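Local coordinates for protein aminotransferase (Streptomyces pactum, PDB 4ZM4) that belongs to the class-III aminotransferase family of pyridoxal-phosphate-dependent enzymes and, as a homodimer, binds pyridoxal-5'-phosphate, at residues G48-R53 and E59-N64; Q343-T348 and E419-S424; Q116-N121 and A301-H306; G263-Y268 and D273-S278; A84-K89 and A317-V322. The protein carries 1 engineered substitution. All coordinates share one frame; numbering follows the deposited sequence.

Interaction 1 (G48-R53 and E59-N64); sequences GGCLLR and EIIDLN
Leu-52 lies across the side chains of Ile-60 and Asp-62 on one face of a two-stranded hairpin. Its CB sits 4.3 Å from Ile-60 CB and also borders the carbonyl oxygen of Ile-60. Because CG is turned to the side of the backbone N (chi1 -58°), the isobutyl group leans toward Asp-62, with Leu-52 CG 3.7 Å from Asp-62 OD2. Both methyls touch that same oxygen: Leu-52 CD1 and Leu-52 CD2 are each 3.6 Å from Asp-62 OD2. The oxygen therefore has hydrocarbon against it here, and its polar partner is the hydroxyl of Tyr-74. Strands 51-54 and 59-62 form an antiparallel beta hairpin, entered through a type II' turn from Gly-48 to Leu-51. Leu-52 and Ile-60 are its hydrogen-bonded pair, with Leu-52 N to Ile-60 O at 2.8 Å and Ile-60 N to Leu-52 O at 3.0 Å; at the end of strand 59-62, Asp-62 N reaches Cys-50 O, just ahead of strand 51-54, at 2.8 Å, nearly straight at 176°. On the reverse face Leu-51 CD2 rests 3.7 Å from Ile-61 CG1, and Ile-61 packs further onto helix 429-444. Asp-62 OD1 accepts from Asn-64 N in an Asx turn, where the chain leaves the strand. Leu-95 of the second subunit packs against Leu-52.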
# COMPACT_ATOMS: atom_id res chain seq x y z
N GLY B 48 11.88 7.73 19.60
CA GLY B 48 11.81 9.20 19.51
C GLY B 48 13.16 9.78 19.14
O GLY B 48 14.18 9.35 19.66
N GLY B 49 13.18 10.79 18.28
CA GLY B 49 14.44 11.39 17.85
C GLY B 49 15.15 10.37 16.98
O GLY B 49 14.59 9.89 16.02
N CYS B 50 16.39 10.03 17.33
CA CYS B 50 17.11 8.97 16.67
C CYS B 50 17.34 7.83 17.63
O CYS B 50 18.26 7.04 17.44
CB CYS B 50 18.45 9.48 16.15
SG CYS B 50 19.60 10.07 17.42
N LEU B 51 16.49 7.72 18.65
CA LEU B 51 16.67 6.72 19.70
C LEU B 51 15.54 5.69 19.71
O LEU B 51 14.37 6.05 19.69
CB LEU B 51 16.75 7.38 21.06
CG LEU B 51 17.95 8.27 21.38
CD1 LEU B 51 17.82 8.82 22.79
CD2 LEU B 51 19.26 7.50 21.25
N LEU B 52 15.91 4.41 19.74
CA LEU B 52 14.96 3.33 19.97
C LEU B 52 15.01 2.94 21.43
O LEU B 52 16.08 2.99 22.05
CB LEU B 52 15.34 2.09 19.15
CG LEU B 52 15.45 2.24 17.65
CD1 LEU B 52 16.06 0.98 17.07
CD2 LEU B 52 14.09 2.52 17.04
N ARG B 53 13.88 2.51 21.98
CA ARG B 53 13.96 1.73 23.19
C ARG B 53 13.42 0.33 23.00
O ARG B 53 12.32 0.13 22.54
CB ARG B 53 13.56 2.37 24.51
CG ARG B 53 12.16 2.85 24.73
CD ARG B 53 11.68 2.42 26.16
NE ARG B 53 10.33 2.86 26.43
CZ ARG B 53 9.74 2.77 27.63
NH1 ARG B 53 10.40 2.30 28.69
NH2 ARG B 53 8.49 3.18 27.75
N GLU B 59 18.68 1.57 25.32
CA GLU B 59 18.61 2.68 24.35
C GLU B 59 19.57 2.42 23.20
O GLU B 59 20.74 2.13 23.42
CB GLU B 59 19.01 4.01 24.99
CG GLU B 59 17.94 4.64 25.87
CD GLU B 59 18.28 6.07 26.29
OE1 GLU B 59 19.28 6.65 25.78
OE2 GLU B 59 17.54 6.62 27.13
N ILE B 60 19.06 2.57 21.97
CA ILE B 60 19.86 2.37 20.77
C ILE B 60 19.75 3.56 19.85
O ILE B 60 18.66 3.96 19.48
CB ILE B 60 19.41 1.13 19.98
CG1 ILE B 60 19.49 -0.11 20.87
CG2 ILE B 60 20.36 0.89 18.81
CD1 ILE B 60 18.20 -0.58 21.53
N ILE B 61 20.90 4.09 19.45
CA ILE B 61 20.97 5.09 18.41
C ILE B 61 20.76 4.42 17.08
O ILE B 61 21.49 3.50 16.71
CB ILE B 61 22.32 5.82 18.41
CG1 ILE B 61 22.48 6.64 19.70
CG2 ILE B 61 22.43 6.76 17.23
CD1 ILE B 61 23.92 7.04 19.99
N ASP B 62 19.73 4.86 16.35
CA ASP B 62 19.33 4.26 15.09
C ASP B 62 19.93 5.01 13.92
O ASP B 62 19.68 6.21 13.76
CB ASP B 62 17.81 4.28 15.00
CG ASP B 62 17.24 3.27 13.97
OD1 ASP B 62 18.00 2.79 13.13
OD2 ASP B 62 16.04 2.98 14.03
N LEU B 63 20.76 4.33 13.11
CA LEU B 63 21.30 4.95 11.89
C LEU B 63 20.48 4.56 10.65
O LEU B 63 20.65 5.13 9.58
CB LEU B 63 22.76 4.55 11.68
CG LEU B 63 23.72 4.93 12.80
CD1 LEU B 63 25.10 4.46 12.45
CD2 LEU B 63 23.71 6.42 13.09
N ASN B 64 19.57 3.59 10.83
CA ASN B 64 18.70 3.12 9.76
C ASN B 64 17.40 3.94 9.64
O ASN B 64 16.93 4.19 8.56
CB ASN B 64 18.37 1.65 10.03
CG ASN B 64 17.64 1.00 8.88
OD1 ASN B 64 18.16 0.88 7.78
ND2 ASN B 64 16.41 0.54 9.15

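Interaction 2 (Q343-T348 and E419-S424); sequences QYMEDT and EPWFLS
Met-345, on helix 334-355, reaches in between Trp-421 and Leu-423 and touches both. Its sulfur approaches the indole from the rim: Met-345 SD is 3.8 Å from Trp-421 CZ3 and 5.1 Å from the centre of the six-membered ring, 78° off the ring normal. CG of the same side chain also lies in the indole plane, at 3.8 Å from Trp-421 CZ3, and the two side chains run at about a right angle to each other. On the Leu-423 side the contact is purely aliphatic. Met-345 CB packs 3.6 Å from Leu-423 CD1, and the terminal Met-345 CE is 3.8 Å from Leu-423 CD2, so the two leucine methyls meet the two ends of the methionine chain. That double contact follows from bends at chi2 (72°) and chi3 (82°), which curl the thioether round so that CE comes back to the leucine.

Further out, Leu-63, Met-369 and Ile-432 surround the methionine, and the ring of Phe-413 meets that of Trp-421. Backbone bonds of Trp-421 with Met-369 and of Leu-423 with Thr-367 tie this segment to strand 368-373 and the turn before it. On the helix, Thr-348 OG1 bonds to Tyr-344 O at 2.6 Å, from the face of that carbonyl opposite to Thr-348 N. Glu-419, two residues before Trp-421, touches the bound P3B. A Met-aromatic contact thus helps pack helix 334-355 against the small antiparallel sheet of strands 360-365, 368-373 and 421-422 in this class-III aminotransferase fold.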
# COMPACT_ATOMS: atom_id res chain seq x y z
N GLN B 343 28.27 15.33 6.38
CA GLN B 343 29.69 15.51 6.26
C GLN B 343 30.34 15.12 7.56
O GLN B 343 31.37 14.43 7.58
CB GLN B 343 30.04 16.97 5.91
CG GLN B 343 31.51 17.21 5.59
CD GLN B 343 31.93 16.62 4.26
OE1 GLN B 343 32.64 15.63 4.20
NE2 GLN B 343 31.48 17.25 3.18
N TYR B 344 29.77 15.60 8.67
CA TYR B 344 30.35 15.29 9.97
C TYR B 344 30.33 13.79 10.24
O TYR B 344 31.27 13.26 10.84
CB TYR B 344 29.67 16.08 11.08
CG TYR B 344 30.41 16.01 12.41
CD1 TYR B 344 31.71 16.51 12.53
CD2 TYR B 344 29.82 15.46 13.54
CE1 TYR B 344 32.40 16.45 13.73
CE2 TYR B 344 30.48 15.42 14.74
CZ TYR B 344 31.78 15.91 14.83
OH TYR B 344 32.44 15.87 16.04
N MET B 345 29.26 13.10 9.85
CA MET B 345 29.20 11.65 10.07
C MET B 345 30.24 11.01 9.19
O MET B 345 30.99 10.16 9.66
CB MET B 345 27.81 11.06 9.77
CG MET B 345 27.74 9.54 9.96
SD MET B 345 27.80 8.99 11.70
CE MET B 345 26.07 9.22 12.13
N GLU B 346 30.29 11.41 7.92
CA GLU B 346 31.28 10.88 7.01
C GLU B 346 32.70 11.06 7.56
O GLU B 346 33.44 10.08 7.64
CB GLU B 346 31.17 11.51 5.63
CG GLU B 346 32.26 11.03 4.66
CD GLU B 346 32.13 11.60 3.26
OE1 GLU B 346 31.22 12.43 2.99
OE2 GLU B 346 32.93 11.16 2.41
N ASP B 347 33.07 12.28 7.96
CA ASP B 347 34.44 12.54 8.45
C ASP B 347 34.77 11.70 9.69
O ASP B 347 35.83 11.08 9.79
CB ASP B 347 34.68 14.04 8.75
CG ASP B 347 34.55 14.94 7.50
OD1 ASP B 347 34.69 14.44 6.35
OD2 ASP B 347 34.29 16.15 7.67
N THR B 348 33.82 11.65 10.62
CA THR B 348 33.98 10.90 11.88
C THR B 348 34.19 9.42 11.66
O THR B 348 35.11 8.83 12.20
CB THR B 348 32.73 11.08 12.75
OG1 THR B 348 32.55 12.47 13.01
CG2 THR B 348 32.90 10.35 14.06
N GLU B 419 23.05 -1.86 2.35
CA GLU B 419 21.88 -1.13 2.79
C GLU B 419 22.27 0.21 3.44
O GLU B 419 23.04 0.24 4.38
CB GLU B 419 21.07 -1.96 3.76
CG GLU B 419 20.43 -3.19 3.12
CD GLU B 419 19.32 -2.84 2.17
OE1 GLU B 419 18.85 -1.68 2.15
OE2 GLU B 419 18.93 -3.72 1.38
N PRO B 420 21.73 1.32 2.93
CA PRO B 420 22.20 2.62 3.39
C PRO B 420 21.79 2.99 4.83
O PRO B 420 20.87 2.39 5.40
CB PRO B 420 21.58 3.58 2.37
CG PRO B 420 20.34 2.90 1.92
CD PRO B 420 20.63 1.44 1.95
N TRP B 421 22.54 3.94 5.42
CA TRP B 421 22.13 4.71 6.61
C TRP B 421 21.30 5.91 6.15
O TRP B 421 21.59 6.54 5.11
CB TRP B 421 23.38 5.29 7.30
CG TRP B 421 24.39 4.30 7.84
CD1 TRP B 421 24.40 2.95 7.67
CD2 TRP B 421 25.57 4.62 8.59
NE1 TRP B 421 25.50 2.41 8.29
CE2 TRP B 421 26.22 3.41 8.87
CE3 TRP B 421 26.13 5.81 9.07
CZ2 TRP B 421 27.42 3.37 9.60
CZ3 TRP B 421 27.31 5.76 9.77
CH2 TRP B 421 27.93 4.56 10.05
N PHE B 422 20.32 6.28 6.96
CA PHE B 422 19.44 7.43 6.68
C PHE B 422 19.48 8.45 7.81
O PHE B 422 18.66 8.42 8.74
CB PHE B 422 18.00 6.93 6.52
CG PHE B 422 17.78 6.09 5.30
CD1 PHE B 422 17.88 4.73 5.36
CD2 PHE B 422 17.47 6.68 4.08
CE1 PHE B 422 17.63 3.95 4.25
CE2 PHE B 422 17.24 5.89 2.97
CZ PHE B 422 17.33 4.53 3.05
N LEU B 423 20.43 9.39 7.74
CA LEU B 423 20.59 10.38 8.84
C LEU B 423 19.43 11.40 8.87
O LEU B 423 18.69 11.55 7.90
CB LEU B 423 21.95 11.08 8.76
CG LEU B 423 23.17 10.17 8.56
CD1 LEU B 423 24.44 11.00 8.57
CD2 LEU B 423 23.26 9.08 9.62
N SER B 424 19.31 12.09 9.99
CA SER B 424 18.20 12.98 10.27
C SER B 424 18.70 14.15 11.07
O SER B 424 19.85 14.17 11.50
CB SER B 424 17.14 12.26 11.09
OG SER B 424 17.50 12.22 12.45

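Interaction 3 (Q116-N121 and A301-H306); sequences QVRFAN and ASNEAH
Arg-118 extends from strand 116-120 to Asn-303, and this pair carries the firm part of the contact. Arg-118 NH2 donates to Asn-303 OD1 at 3.0 Å and 167°, with the oxygen at the edge of the guanidinium, close to its plane. Asn-303, with positive phi, is the C-prime residue of a Schellman motif that closes helix 298-301, and this turn presents its side chain to the arginine. The amide and guanidinium planes differ by 31°, a modest twist. Extended from CG to NE, the arginine carries its guanidinium out to the loop, where NH2 also bonds to Leu-300 O. Its other nitrogens are held by the second subunit: NE by Ala-26 O, NH1 by Ser-30 O and Ser-32 OG, so the guanidinium is tied on all three nitrogens. Asn-303 ND2 likewise bonds to Ser-32 O of that subunit.

The other half is slack. Gln-116 OE1 comes no nearer than 4.4 Å to Ala-301 CB, a glancing touch at an exposed residue. Strand 116-120 is the edge strand of the seven-stranded sheet within this chain, antiparallel to strand 288-292, and the backbone of Val-117 bonds to the second subunit. Helix 98-110 lies against Val-117 and Phe-119, while the loop 302-306 runs on beside the second subunit toward helix 315-329.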
# COMPACT_ATOMS: atom_id res chain seq x y z
N GLN B 116 0.86 17.58 -11.66
CA GLN B 116 -0.29 16.80 -11.18
C GLN B 116 0.19 15.45 -10.67
O GLN B 116 1.19 14.90 -11.15
CB GLN B 116 -1.27 16.54 -12.32
CG GLN B 116 -1.89 17.78 -12.92
CD GLN B 116 -2.88 17.45 -14.04
OE1 GLN B 116 -2.55 16.73 -15.00
NE2 GLN B 116 -4.08 18.02 -13.95
N VAL B 117 -0.55 14.89 -9.72
CA VAL B 117 -0.19 13.61 -9.13
C VAL B 117 -1.41 12.74 -8.94
O VAL B 117 -2.55 13.21 -9.05
CB VAL B 117 0.50 13.77 -7.74
CG1 VAL B 117 1.79 14.51 -7.85
CG2 VAL B 117 -0.41 14.51 -6.75
N ARG B 118 -1.16 11.45 -8.67
CA ARG B 118 -2.12 10.60 -8.00
C ARG B 118 -1.42 9.94 -6.83
O ARG B 118 -0.21 9.74 -6.85
CB ARG B 118 -2.70 9.58 -8.94
CG ARG B 118 -3.73 10.17 -9.89
CD ARG B 118 -4.78 9.15 -10.27
NE ARG B 118 -5.64 9.60 -11.35
CZ ARG B 118 -6.69 8.90 -11.80
NH1 ARG B 118 -7.00 7.72 -11.27
NH2 ARG B 118 -7.44 9.40 -12.78
N PHE B 119 -2.18 9.71 -5.77
CA PHE B 119 -1.65 9.12 -4.55
C PHE B 119 -1.91 7.63 -4.49
O PHE B 119 -2.82 7.11 -5.13
CB PHE B 119 -2.26 9.78 -3.32
CG PHE B 119 -1.83 11.21 -3.15
CD1 PHE B 119 -0.59 11.51 -2.59
CD2 PHE B 119 -2.64 12.24 -3.57
CE1 PHE B 119 -0.18 12.80 -2.46
CE2 PHE B 119 -2.22 13.53 -3.44
CZ PHE B 119 -0.99 13.82 -2.90
N ALA B 120 -1.07 6.97 -3.68
CA ALA B 120 -1.14 5.54 -3.44
C ALA B 120 -0.74 5.33 -1.99
O ALA B 120 -0.31 6.27 -1.32
CB ALA B 120 -0.18 4.80 -4.38
N ASN B 121 -0.77 4.07 -1.55
CA ASN B 121 -0.38 3.73 -0.18
C ASN B 121 1.10 3.41 -0.05
O ASN B 121 1.63 3.42 1.05
CB ASN B 121 -1.19 2.54 0.31
CG ASN B 121 -2.66 2.78 0.19
OD1 ASN B 121 -3.21 3.65 0.88
ND2 ASN B 121 -3.33 2.03 -0.69
N ALA B 301 -5.81 12.43 -16.36
CA ALA B 301 -6.67 13.63 -16.27
C ALA B 301 -7.99 13.32 -16.93
O ALA B 301 -9.01 13.80 -16.49
CB ALA B 301 -6.01 14.84 -16.93
N SER B 302 -7.95 12.50 -17.97
CA SER B 302 -9.15 12.07 -18.68
C SER B 302 -9.80 10.84 -18.05
O SER B 302 -10.85 10.39 -18.50
CB SER B 302 -8.78 11.77 -20.13
OG SER B 302 -7.94 10.63 -20.21
N ASN B 303 -9.17 10.28 -17.01
CA ASN B 303 -9.62 9.04 -16.35
C ASN B 303 -9.78 7.84 -17.31
O ASN B 303 -10.60 6.94 -17.09
CB ASN B 303 -10.91 9.28 -15.56
CG ASN B 303 -11.00 8.41 -14.32
OD1 ASN B 303 -10.01 8.18 -13.63
ND2 ASN B 303 -12.19 7.91 -14.04
N GLU B 304 -8.96 7.83 -18.35
CA GLU B 304 -8.91 6.74 -19.30
C GLU B 304 -7.92 5.68 -18.77
O GLU B 304 -8.19 4.49 -18.87
CB GLU B 304 -8.48 7.27 -20.68
CG GLU B 304 -8.78 6.32 -21.83
CD GLU B 304 -8.44 6.91 -23.20
OE1 GLU B 304 -8.30 8.16 -23.31
OE2 GLU B 304 -8.31 6.10 -24.16
N ALA B 305 -6.78 6.11 -18.26
CA ALA B 305 -5.82 5.20 -17.63
C ALA B 305 -6.22 4.91 -16.18
O ALA B 305 -7.18 5.51 -15.64
CB ALA B 305 -4.40 5.78 -17.68
N HIS B 306 -5.51 3.97 -15.56
CA HIS B 306 -5.99 3.40 -14.33
C HIS B 306 -5.07 3.63 -13.16
O HIS B 306 -3.86 3.55 -13.27
CB HIS B 306 -6.16 1.88 -14.48
CG HIS B 306 -6.99 1.27 -13.41
ND1 HIS B 306 -6.44 0.64 -12.31
CD2 HIS B 306 -8.34 1.17 -13.28
CE1 HIS B 306 -7.42 0.17 -11.55
NE2 HIS B 306 -8.58 0.50 -12.11

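Interaction 4 (G263-Y268 and D273-S278); sequences GAQERY and DLTVLS
Gln-265 NE2 and Thr-275 OG1 lie 2.8 Å apart, and these two side chains alone make the contact. The amide nitrogen is near the threonine's methyl as well, with Gln-265 NE2 3.4 Å from Thr-275 CG2, so the end of the glutamine faces both branches of the threonine. Thr-275 offers them together because OG1 stands beside its backbone N (chi1 -66°), leaving CG2 next to the carbonyl carbon. The glutamine chain runs out extended beyond CG, but its chi1 of -117° is far from a staggered value, which suggests some strain at the root of the side chain. The oxygen of the amide is occupied elsewhere: Gln-265 OE1 accepts from Gly-113 N, a bond that fixes which way the amide is turned and directs NE2 toward the strand. Val-111 and Pro-272 pack along the same side chain, and both Gln-265 and Thr-275 are buried.

Glu-252 accepts from two backbone nitrogens near the start of the segment, OE1 from Ala-264 N and OE2 from Gln-265 N. In the strand, the backbone of Thr-275 bonds to that of Gly-291, while Leu-274 and Val-276 bond to strand 247-251. Helix 263-267 is the helical element of a beta-alpha-beta unit, linking the parallel neighbours 247-251 and 274-277 in the seven-stranded sheet, with helix 123-138 packing on Leu-274 and Val-276.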
# COMPACT_ATOMS: atom_id res chain seq x y z
N GLY B 263 14.46 16.91 -4.74
CA GLY B 263 15.01 15.59 -5.03
C GLY B 263 16.22 15.60 -5.92
O GLY B 263 16.84 16.65 -6.14
N ALA B 264 16.53 14.43 -6.49
CA ALA B 264 17.63 14.29 -7.43
C ALA B 264 17.40 15.07 -8.74
O ALA B 264 18.33 15.51 -9.37
CB ALA B 264 17.88 12.81 -7.71
N GLN B 265 16.15 15.14 -9.17
CA GLN B 265 15.69 16.00 -10.24
C GLN B 265 16.36 17.36 -10.20
O GLN B 265 16.91 17.82 -11.19
CB GLN B 265 14.20 16.27 -10.01
CG GLN B 265 13.33 15.75 -11.09
CD GLN B 265 11.89 15.69 -10.64
OE1 GLN B 265 11.11 16.60 -10.95
NE2 GLN B 265 11.52 14.60 -9.97
N GLU B 266 16.26 18.01 -9.04
CA GLU B 266 16.73 19.34 -8.81
C GLU B 266 18.22 19.30 -8.65
O GLU B 266 18.95 20.09 -9.24
CB GLU B 266 16.09 19.91 -7.53
CG GLU B 266 16.41 21.35 -7.18
CD GLU B 266 15.61 21.82 -5.98
OE1 GLU B 266 14.50 22.39 -6.16
OE2 GLU B 266 16.08 21.63 -4.84
N ARG B 267 18.69 18.39 -7.80
CA ARG B 267 20.11 18.33 -7.48
C ARG B 267 20.95 18.16 -8.74
O ARG B 267 21.99 18.78 -8.85
CB ARG B 267 20.38 17.20 -6.51
CG ARG B 267 21.82 17.10 -6.07
CD ARG B 267 21.94 16.08 -4.95
NE ARG B 267 23.30 16.05 -4.41
CZ ARG B 267 23.64 16.29 -3.14
NH1 ARG B 267 22.74 16.56 -2.21
NH2 ARG B 267 24.92 16.23 -2.79
N TYR B 268 20.49 17.33 -9.69
CA TYR B 268 21.28 17.03 -10.86
C TYR B 268 20.79 17.74 -12.12
O TYR B 268 21.36 17.56 -13.19
CB TYR B 268 21.38 15.52 -11.08
CG TYR B 268 22.03 14.76 -9.93
CD1 TYR B 268 23.41 14.80 -9.74
CD2 TYR B 268 21.26 14.01 -9.02
CE1 TYR B 268 24.01 14.12 -8.70
CE2 TYR B 268 21.86 13.31 -7.98
CZ TYR B 268 23.24 13.39 -7.80
OH TYR B 268 23.87 12.73 -6.77
N ASP B 273 9.91 12.41 -17.07
CA ASP B 273 8.51 12.49 -17.49
C ASP B 273 7.56 12.17 -16.36
O ASP B 273 6.56 12.85 -16.20
CB ASP B 273 8.27 11.56 -18.69
CG ASP B 273 9.11 11.94 -19.89
OD1 ASP B 273 9.09 13.14 -20.23
OD2 ASP B 273 9.88 11.10 -20.43
N LEU B 274 7.88 11.15 -15.58
CA LEU B 274 7.11 10.79 -14.39
C LEU B 274 8.05 10.68 -13.17
O LEU B 274 9.25 10.42 -13.35
CB LEU B 274 6.40 9.48 -14.61
CG LEU B 274 5.31 9.45 -15.68
CD1 LEU B 274 4.83 8.01 -15.93
CD2 LEU B 274 4.11 10.31 -15.25
N THR B 275 7.53 10.98 -11.99
CA THR B 275 8.32 10.92 -10.76
C THR B 275 7.52 10.14 -9.76
O THR B 275 6.32 10.36 -9.66
CB THR B 275 8.60 12.33 -10.19
OG1 THR B 275 9.45 13.07 -11.10
CG2 THR B 275 9.30 12.26 -8.84
N VAL B 276 8.14 9.18 -9.09
CA VAL B 276 7.47 8.48 -7.99
C VAL B 276 8.02 9.00 -6.66
O VAL B 276 9.25 9.14 -6.49
CB VAL B 276 7.71 6.95 -8.05
CG1 VAL B 276 6.84 6.23 -7.02
CG2 VAL B 276 7.43 6.41 -9.45
N LEU B 277 7.11 9.25 -5.72
CA LEU B 277 7.47 9.80 -4.39
C LEU B 277 6.84 9.01 -3.27
O LEU B 277 5.76 8.41 -3.45
CB LEU B 277 6.99 11.24 -4.29
CG LEU B 277 7.48 12.22 -5.36
CD1 LEU B 277 6.64 13.50 -5.30
CD2 LEU B 277 8.94 12.53 -5.19
N SER B 278 7.50 9.00 -2.11
CA SER B 278 6.97 8.40 -0.87
C SER B 278 7.87 8.84 0.31
O SER B 278 8.52 9.86 0.23
CB SER B 278 6.91 6.88 -0.99
OG SER B 278 6.27 6.27 0.10

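Interaction 5 (A84-K89 and A317-V322); sequences ADQFAK and ALRAVV
Arg-319 points its guanidinium edge at Asp-85 and Gln-86, two consecutive residues of helix 77-89. The carboxylate of Asp-85 stands perpendicular to the guanidinium, the planes being 90° apart, and a single oxygen faces the arginine's end. Arg-319 NH1 at 3.0 Å and Arg-319 NH2 at 3.1 Å both donate to Asp-85 OD2, end-on, and that oxygen lies practically in the guanidinium plane. Relative to the carboxylate, both nitrogens come from the anti side and somewhat out of plane; the syn lone pair of OD2 is taken by Lys-89 NZ at 2.7 Å. One oxygen thus accepts three bonds from two cations, a salt-bridge network that would probably favour the ionised form of the aspartate. Helices 77-89 and 315-329, far apart in the class-III aminotransferase sequence and adjacent in the fold, are joined here by polar side chains.

The amide of Gln-86 is tilted 68° from the guanidinium. Arg-319 NH1, already bonded to Asp-85, also donates to Gln-86 OE1 at 2.9 Å, approaching from a point tilted off the carbonyl plane. The other end of the amide, Gln-86 NE2, bonds to Gly-90 O, so its rotation is set. A bend at chi2 (68°) lays the first part of the arginine chain along the glutamine: Arg-319 CB is 3.9 Å from Gln-86 CB, and Arg-319 CD 3.5 Å from Gln-86 OE1. Leu-99 of helix 98-110 packs on both residues, while Ala-84 packs on Ala-84 of the second subunit.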
# COMPACT_ATOMS: atom_id res chain seq x y z
N ALA B 84 -3.05 13.47 13.96
CA ALA B 84 -4.01 13.22 15.03
C ALA B 84 -5.25 14.13 14.96
O ALA B 84 -6.37 13.70 15.23
CB ALA B 84 -3.34 13.37 16.39
N ASP B 85 -5.04 15.38 14.61
CA ASP B 85 -6.16 16.28 14.38
C ASP B 85 -7.08 15.78 13.26
O ASP B 85 -8.29 15.92 13.35
CB ASP B 85 -5.64 17.67 14.03
CG ASP B 85 -6.76 18.68 13.88
OD1 ASP B 85 -7.54 18.80 14.84
OD2 ASP B 85 -6.87 19.35 12.84
N GLN B 86 -6.50 15.23 12.22
CA GLN B 86 -7.27 14.69 11.11
C GLN B 86 -8.09 13.47 11.50
O GLN B 86 -9.20 13.29 10.99
CB GLN B 86 -6.37 14.32 9.93
CG GLN B 86 -7.12 14.27 8.61
CD GLN B 86 -7.88 15.57 8.39
OE1 GLN B 86 -7.30 16.64 8.42
NE2 GLN B 86 -9.18 15.47 8.15
N PHE B 87 -7.56 12.66 12.41
CA PHE B 87 -8.32 11.53 12.97
C PHE B 87 -9.57 12.00 13.69
O PHE B 87 -10.59 11.32 13.69
CB PHE B 87 -7.44 10.65 13.88
CG PHE B 87 -6.65 9.62 13.12
CD1 PHE B 87 -7.24 8.41 12.78
CD2 PHE B 87 -5.37 9.87 12.69
CE1 PHE B 87 -6.53 7.47 12.05
CE2 PHE B 87 -4.66 8.94 11.98
CZ PHE B 87 -5.23 7.75 11.65
N ALA B 88 -9.52 13.19 14.29
CA ALA B 88 -10.66 13.74 15.00
C ALA B 88 -11.66 14.36 14.05
O ALA B 88 -12.82 14.54 14.42
CB ALA B 88 -10.19 14.75 16.03
N LYS B 89 -11.24 14.66 12.81
CA LYS B 89 -12.09 15.35 11.83
C LYS B 89 -12.54 14.53 10.63
O LYS B 89 -13.15 15.07 9.69
CB LYS B 89 -11.38 16.61 11.31
CG LYS B 89 -11.19 17.69 12.37
CD LYS B 89 -10.41 18.86 11.81
CE LYS B 89 -10.10 19.90 12.89
NZ LYS B 89 -9.05 20.86 12.45
N ALA B 317 -3.48 10.53 5.44
CA ALA B 317 -2.27 10.50 4.61
C ALA B 317 -1.94 11.87 4.00
O ALA B 317 -0.80 12.32 4.05
CB ALA B 317 -2.39 9.47 3.49
N LEU B 318 -2.94 12.52 3.43
CA LEU B 318 -2.72 13.85 2.82
C LEU B 318 -2.51 14.97 3.86
O LEU B 318 -1.74 15.90 3.62
CB LEU B 318 -3.82 14.19 1.82
CG LEU B 318 -3.93 13.17 0.68
CD1 LEU B 318 -4.77 13.75 -0.46
CD2 LEU B 318 -2.57 12.74 0.15
N ARG B 319 -3.09 14.83 5.05
CA ARG B 319 -2.71 15.73 6.15
C ARG B 319 -1.22 15.58 6.47
O ARG B 319 -0.50 16.57 6.72
CB ARG B 319 -3.59 15.46 7.38
CG ARG B 319 -3.48 16.51 8.48
CD ARG B 319 -4.07 17.86 8.06
NE ARG B 319 -3.86 18.85 9.10
CZ ARG B 319 -4.67 19.04 10.13
NH1 ARG B 319 -5.79 18.35 10.27
NH2 ARG B 319 -4.37 19.94 11.03
N ALA B 320 -0.72 14.34 6.50
CA ALA B 320 0.69 14.11 6.76
C ALA B 320 1.57 14.75 5.67
O ALA B 320 2.61 15.31 5.97
CB ALA B 320 0.98 12.62 6.89
N VAL B 321 1.15 14.66 4.41
CA VAL B 321 1.92 15.24 3.32
C VAL B 321 1.94 16.75 3.50
O VAL B 321 3.00 17.37 3.40
CB VAL B 321 1.37 14.87 1.92
CG1 VAL B 321 2.02 15.67 0.81
CG2 VAL B 321 1.56 13.38 1.64
N VAL B 322 0.79 17.33 3.80
CA VAL B 322 0.68 18.79 3.99
C VAL B 322 1.54 19.30 5.15
O VAL B 322 2.26 20.28 5.03
CB VAL B 322 -0.79 19.20 4.19
CG1 VAL B 322 -0.91 20.62 4.76
CG2 VAL B 322 -1.55 19.06 2.87

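Overall arrangement
Interactions 1 and 2 touch and lie on the same side of the chain's centre: Leu-63 O probably accepts a hydrogen bond from Phe-422 N at 2.9 Å, and Leu-63 CD2 packs 3.8 Å from Met-345 CE. Interactions 3 and 5 meet through Phe-119 CE1 and Leu-318 CD2, 3.5 Å apart, and both adjoin the second subunit. Interaction 4 belongs to the same seven-stranded sheet as interaction 3, their nearest atoms about 6 Å apart. The side chains of Thr-275, Trp-421 and Asp-62 are about 11, 11 and 12 Å from bound P3B, so interactions 1, 2 and 4 lie round that pocket, and Glu-419 of interaction 2 touches the ligand; Arg-118 is about 13 Å from a bound pyridoxal-5'-phosphate.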